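Serine/threonine/tyrosine-interacting protein (Homo sapiens, PDB 2R0B) is a catalytically inactive phosphatase that anchors the kinases ERK1 and ERK2 in the nucleus and keeps FBXW7 out of its SCF ubiquitin ligase complex. Local coordinates at residues I72-D84 with A105-G117. Numbering follows the deposited sequence. Where two conformers were deposited one is given.
Sequences IIRFFPMTKEFID and AAFVIAYIMETFG
F76 and F107 meet edge to face where two helical segments of the dual-specificity phosphatase fold, 76-84 and 105-116, cross at -74°, their axes 9.7 Å apart. The F76 edge, CD1 and CE1, points at the F107 face, offset toward its rim, with ring planes 78° apart. One face of F76 takes the A110 methyl almost over its centre, CB lying 3.8 Å from the ring centroid; the other lies against the backbone of I72 and I73. Y147 of helix 138-152 adds another edge-to-face partner to F76. F107 reaches between the 3-10 turn 73-75 and the start of the helix, where F75 CB and T79 OG1 sit at its rim and I72 CB approaches CZ obliquely. A water ties T79 OG1 (2.7 Å) to F107 O (2.8 Å).

One helical turn on, Y111 CG stands anti to the backbone N (chi1 179°), which carries the ring between I83 CG2 on one face, 3.7 Å from its centroid, and T115 OG1 over the other. D84 OD1 lies at the ring edge, in plane, and weakly engages Y111 OH. An alanine in place of Y111 would probably leave I83 CG2 facing a gap and D84 without its phenol neighbour. K80, bent at chi2, passes its CD across Y111 CD1 and salt-bridges D84; its NZ also donates to T115 OG1 at 2.8 Å, and that hydroxyl hands its own proton to Y111 O at 2.9 Å.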
loop_
_atom_site.group_PDB
_atom_site.type_symbol
_atom_site.label_atom_id
_atom_site.label_comp_id
_atom_site.label_asym_id
_atom_site.label_seq_id
_atom_site.Cartn_x
_atom_site.Cartn_y
_atom_site.Cartn_z
ATOM N N ILE A 72 2.803 -11.201 -5.730
ATOM C CA ILE A 72 3.143 -9.855 -5.226
ATOM C C ILE A 72 4.499 -9.809 -4.516
ATOM O O ILE A 72 5.080 -8.744 -4.391
ATOM C CB ILE A 72 2.068 -9.276 -4.267
ATOM C CG1 ILE A 72 1.926 -10.127 -2.994
ATOM C CG2 ILE A 72 0.742 -9.085 -5.007
ATOM C CD1 ILE A 72 0.887 -9.541 -1.980
ATOM N N ILE A 73 5.008 -10.947 -4.046
ATOM C CA ILE A 73 6.333 -10.960 -3.397
ATOM C C ILE A 73 7.438 -10.387 -4.298
ATOM O O ILE A 73 8.351 -9.718 -3.814
ATOM C CB ILE A 73 6.692 -12.370 -2.848
ATOM C CG1 ILE A 73 7.961 -12.319 -1.998
ATOM C CG2 ILE A 73 6.787 -13.389 -3.989
ATOM C CD1 ILE A 73 8.299 -13.653 -1.310
ATOM N N ARG A 74 7.330 -10.613 -5.615
ATOM C CA ARG A 74 8.297 -10.029 -6.551
ATOM C C ARG A 74 8.466 -8.500 -6.413
ATOM O O ARG A 74 9.521 -7.962 -6.780
ATOM C CB ARG A 74 7.941 -10.391 -8.001
ATOM C CG ARG A 74 6.590 -9.824 -8.454
ATOM C CD ARG A 74 6.188 -10.318 -9.811
ATOM N NE ARG A 74 4.773 -10.078 -10.049
ATOM C CZ ARG A 74 4.250 -9.697 -11.214
ATOM N NH1 ARG A 74 5.017 -9.492 -12.277
ATOM N NH2 ARG A 74 2.944 -9.506 -11.314
ATOM N N PHE A 75 7.440 -7.816 -5.891
ATOM C CA PHE A 75 7.465 -6.345 -5.807
ATOM C C PHE A 75 7.742 -5.810 -4.388
ATOM O O PHE A 75 7.936 -4.581 -4.225
ATOM C CB PHE A 75 6.152 -5.709 -6.328
ATOM C CG PHE A 75 5.940 -5.832 -7.828
ATOM C CD1 PHE A 75 6.893 -5.361 -8.726
ATOM C CD2 PHE A 75 4.769 -6.396 -8.331
ATOM C CE1 PHE A 75 6.688 -5.503 -10.108
ATOM C CE2 PHE A 75 4.547 -6.523 -9.698
ATOM C CZ PHE A 75 5.504 -6.068 -10.590
ATOM N N PHE A 76 7.815 -6.687 -3.379
ATOM C CA PHE A 76 8.095 -6.208 -2.023
ATOM C C PHE A 76 9.393 -5.374 -1.900
ATOM O O PHE A 76 9.368 -4.340 -1.274
ATOM C CB PHE A 76 8.038 -7.342 -0.981
ATOM C CG PHE A 76 6.646 -7.919 -0.783
ATOM C CD1 PHE A 76 5.512 -7.184 -1.113
ATOM C CD2 PHE A 76 6.476 -9.175 -0.226
ATOM C CE1 PHE A 76 4.214 -7.730 -0.921
ATOM C CE2 PHE A 76 5.196 -9.722 -0.033
ATOM C CZ PHE A 76 4.072 -8.997 -0.366
ATOM N N PRO A 77 10.523 -5.827 -2.511
ATOM C CA PRO A 77 11.730 -4.990 -2.436
ATOM C C PRO A 77 11.543 -3.604 -3.046
ATOM O O PRO A 77 12.005 -2.628 -2.447
ATOM C CB PRO A 77 12.795 -5.829 -3.190
ATOM C CG PRO A 77 12.290 -7.267 -2.998
ATOM C CD PRO A 77 10.796 -7.112 -3.189
ATOM N N MET A 78 10.815 -3.536 -4.169
ATOM C CA MET A 78 10.533 -2.306 -4.907
ATOM C C MET A 78 9.751 -1.330 -4.033
ATOM O O MET A 78 10.077 -0.147 -3.928
ATOM C CB MET A 78 9.728 -2.671 -6.176
ATOM C CG MET A 78 9.240 -1.515 -7.077
ATOM S SD MET A 78 8.416 -2.066 -8.616
ATOM C CE MET A 78 9.555 -3.281 -9.290
ATOM N N THR A 79 8.685 -1.833 -3.411
ATOM C CA THR A 79 7.820 -0.935 -2.641
ATOM C C THR A 79 8.475 -0.488 -1.338
ATOM O O THR A 79 8.297 0.657 -0.920
ATOM C CB THR A 79 6.419 -1.519 -2.406
ATOM O OG1 THR A 79 6.532 -2.735 -1.663
ATOM C CG2 THR A 79 5.753 -1.786 -3.766
ATOM N N LYS A 80 9.260 -1.369 -0.727
ATOM C CA LYS A 80 10.041 -1.011 0.465
ATOM C C LYS A 80 11.018 0.142 0.151
ATOM O O LYS A 80 11.092 1.125 0.896
ATOM C CB LYS A 80 10.787 -2.243 0.993
ATOM C CG LYS A 80 11.938 -1.997 2.012
ATOM C CD LYS A 80 11.474 -1.670 3.418
ATOM C CE LYS A 80 12.668 -1.606 4.408
ATOM N NZ LYS A 80 12.439 -0.583 5.481
ATOM N N GLU A 81 11.736 0.020 -0.967
ATOM C CA GLU A 81 12.657 1.063 -1.447
ATOM C C GLU A 81 11.916 2.385 -1.704
ATOM O O GLU A 81 12.367 3.449 -1.275
ATOM C CB GLU A 81 13.403 0.551 -2.699
ATOM C CG GLU A 81 14.198 1.595 -3.484
ATOM C CD GLU A 81 14.864 1.001 -4.725
ATOM O OE1 GLU A 81 14.170 0.342 -5.537
ATOM O OE2 GLU A 81 16.094 1.193 -4.880
ATOM N N PHE A 82 10.748 2.296 -2.335
ATOM C CA PHE A 82 9.968 3.470 -2.709
ATOM C C PHE A 82 9.489 4.221 -1.457
ATOM O O PHE A 82 9.657 5.453 -1.340
ATOM C CB PHE A 82 8.790 3.032 -3.596
ATOM C CG PHE A 82 7.928 4.175 -4.115
ATOM C CD1 PHE A 82 8.305 4.901 -5.233
ATOM C CD2 PHE A 82 6.705 4.457 -3.531
ATOM C CE1 PHE A 82 7.527 5.923 -5.732
ATOM C CE2 PHE A 82 5.889 5.468 -4.034
ATOM C CZ PHE A 82 6.303 6.200 -5.144
ATOM N N ILE A 83 8.956 3.457 -0.508
ATOM C CA ILE A 83 8.457 4.017 0.726
ATOM C C ILE A 83 9.602 4.562 1.557
ATOM O O ILE A 83 9.493 5.678 2.048
ATOM C CB ILE A 83 7.645 3.008 1.539
ATOM C CG1 ILE A 83 6.304 2.706 0.822
ATOM C CG2 ILE A 83 7.362 3.549 2.943
ATOM C CD1 ILE A 83 5.632 1.418 1.292
ATOM N N ASP A 84 10.702 3.812 1.680
ATOM C CA ASP A 84 11.872 4.323 2.433
ATOM C C ASP A 84 12.403 5.646 1.879
ATOM O O ASP A 84 12.767 6.550 2.631
ATOM C CB ASP A 84 13.022 3.290 2.478
ATOM C CG ASP A 84 12.772 2.167 3.469
ATOM O OD1 ASP A 84 12.002 2.360 4.434
ATOM O OD2 ASP A 84 13.390 1.096 3.306
ATOM N N ALA A 105 -3.432 -3.531 1.250
ATOM C CA ALA A 105 -3.141 -3.897 2.633
ATOM C C ALA A 105 -1.916 -4.791 2.699
ATOM O O ALA A 105 -1.069 -4.603 3.570
ATOM C CB ALA A 105 -4.325 -4.595 3.288
ATOM N N ALA A 106 -1.803 -5.763 1.786
ATOM C CA ALA A 106 -0.641 -6.657 1.828
ATOM C C ALA A 106 0.686 -5.890 1.671
ATOM O O ALA A 106 1.672 -6.175 2.361
ATOM C CB ALA A 106 -0.754 -7.770 0.777
ATOM N N PHE A 107 0.727 -4.921 0.756
ATOM C CA PHE A 107 1.925 -4.119 0.568
ATOM C C PHE A 107 2.280 -3.279 1.815
ATOM O O PHE A 107 3.462 -3.126 2.140
ATOM C CB PHE A 107 1.818 -3.266 -0.714
ATOM C CG PHE A 107 2.192 -4.030 -1.947
ATOM C CD1 PHE A 107 3.536 -4.222 -2.272
ATOM C CD2 PHE A 107 1.206 -4.655 -2.724
ATOM C CE1 PHE A 107 3.886 -4.971 -3.398
ATOM C CE2 PHE A 107 1.551 -5.416 -3.834
ATOM C CZ PHE A 107 2.895 -5.567 -4.176
ATOM N N VAL A 108 1.260 -2.806 2.541
ATOM C CA VAL A 108 1.538 -2.001 3.751
ATOM C C VAL A 108 2.046 -2.929 4.854
ATOM O O VAL A 108 2.962 -2.574 5.634
ATOM C CB VAL A 108 0.294 -1.182 4.173
ATOM C CG1 VAL A 108 0.414 -0.699 5.612
ATOM C CG2 VAL A 108 0.078 0.026 3.201
ATOM N N ILE A 109 1.479 -4.136 4.897
ATOM C CA ILE A 109 1.899 -5.148 5.887
ATOM C C ILE A 109 3.340 -5.580 5.643
ATOM O O ILE A 109 4.096 -5.774 6.586
ATOM C CB ILE A 109 0.899 -6.339 5.974
ATOM C CG1 ILE A 109 -0.402 -5.841 6.660
ATOM C CG2 ILE A 109 1.539 -7.565 6.717
ATOM C CD1 ILE A 109 -1.690 -6.661 6.403
ATOM N N ALA A 110 3.729 -5.741 4.383
ATOM C CA ALA A 110 5.093 -6.163 4.094
ATOM C C ALA A 110 6.092 -5.134 4.618
ATOM O O ALA A 110 7.101 -5.492 5.223
ATOM C CB ALA A 110 5.279 -6.353 2.594
ATOM N N TYR A 111 5.773 -3.856 4.394
ATOM C CA TYR A 111 6.615 -2.764 4.839
ATOM C C TYR A 111 6.727 -2.812 6.360
ATOM O O TYR A 111 7.824 -2.673 6.904
ATOM C CB TYR A 111 6.085 -1.398 4.347
ATOM C CG TYR A 111 6.949 -0.270 4.847
ATOM C CD1 TYR A 111 8.154 0.058 4.208
ATOM C CD2 TYR A 111 6.622 0.392 6.025
ATOM C CE1 TYR A 111 8.975 1.074 4.702
ATOM C CE2 TYR A 111 7.437 1.398 6.532
ATOM C CZ TYR A 111 8.596 1.735 5.867
ATOM O OH TYR A 111 9.377 2.712 6.431
ATOM N N ILE A 112 5.600 -3.038 7.032
ATOM C CA ILE A 112 5.579 -3.023 8.515
ATOM C C ILE A 112 6.339 -4.200 9.110
ATOM O O ILE A 112 7.132 -4.034 10.055
ATOM C CB ILE A 112 4.142 -3.007 9.062
ATOM C CG1 ILE A 112 3.504 -1.668 8.773
ATOM C CG2 ILE A 112 4.135 -3.339 10.607
ATOM C CD1 ILE A 112 1.991 -1.656 8.953
ATOM N N MET A 113 6.149 -5.384 8.527
ATOM C CA MET A 113 6.869 -6.575 8.981
ATOM C C MET A 113 8.391 -6.403 8.947
ATOM O O MET A 113 9.090 -6.645 9.954
ATOM C CB MET A 113 6.454 -7.803 8.143
ATOM C CG MET A 113 5.014 -8.274 8.412
ATOM S SD MET A 113 4.489 -9.615 7.309
ATOM C CE MET A 113 5.743 -10.871 7.696
ATOM N N GLU A 114 8.905 -5.976 7.796
ATOM C CA GLU A 114 10.335 -5.830 7.637
ATOM C C GLU A 114 10.932 -4.694 8.461
ATOM O O GLU A 114 11.999 -4.850 9.066
ATOM C CB GLU A 114 10.687 -5.642 6.172
ATOM C CG GLU A 114 12.169 -5.725 5.959
ATOM C CD GLU A 114 12.560 -5.911 4.528
ATOM O OE1 GLU A 114 11.713 -5.717 3.610
ATOM O OE2 GLU A 114 13.748 -6.251 4.330
ATOM N N THR A 115 10.256 -3.549 8.454
ATOM C CA THR A 115 10.793 -2.327 9.065
ATOM C C THR A 115 10.709 -2.371 10.589
ATOM O O THR A 115 11.660 -1.971 11.295
ATOM C CB THR A 115 10.072 -1.096 8.483
ATOM O OG1 THR A 115 10.222 -1.108 7.056
ATOM C CG2 THR A 115 10.667 0.235 9.026
ATOM N N PHE A 116 9.594 -2.887 11.096
ATOM C CA PHE A 116 9.327 -2.867 12.542
ATOM C C PHE A 116 9.507 -4.216 13.214
ATOM O O PHE A 116 9.254 -4.355 14.415
ATOM C CB PHE A 116 7.926 -2.305 12.816
ATOM C CG PHE A 116 7.790 -0.850 12.480
ATOM C CD1 PHE A 116 7.933 0.119 13.471
ATOM C CD2 PHE A 116 7.576 -0.428 11.170
ATOM C CE1 PHE A 116 7.826 1.465 13.168
ATOM C CE2 PHE A 116 7.505 0.932 10.854
ATOM C CZ PHE A 116 7.614 1.878 11.852
ATOM N N GLY A 117 9.994 -5.193 12.443
ATOM C CA GLY A 117 10.359 -6.498 12.986
ATOM C C GLY A 117 9.166 -7.290 13.515
ATOM O O GLY A 117 9.307 -8.040 14.463
HETATM O O HOH W 1 5.985 -2.642 0.996
#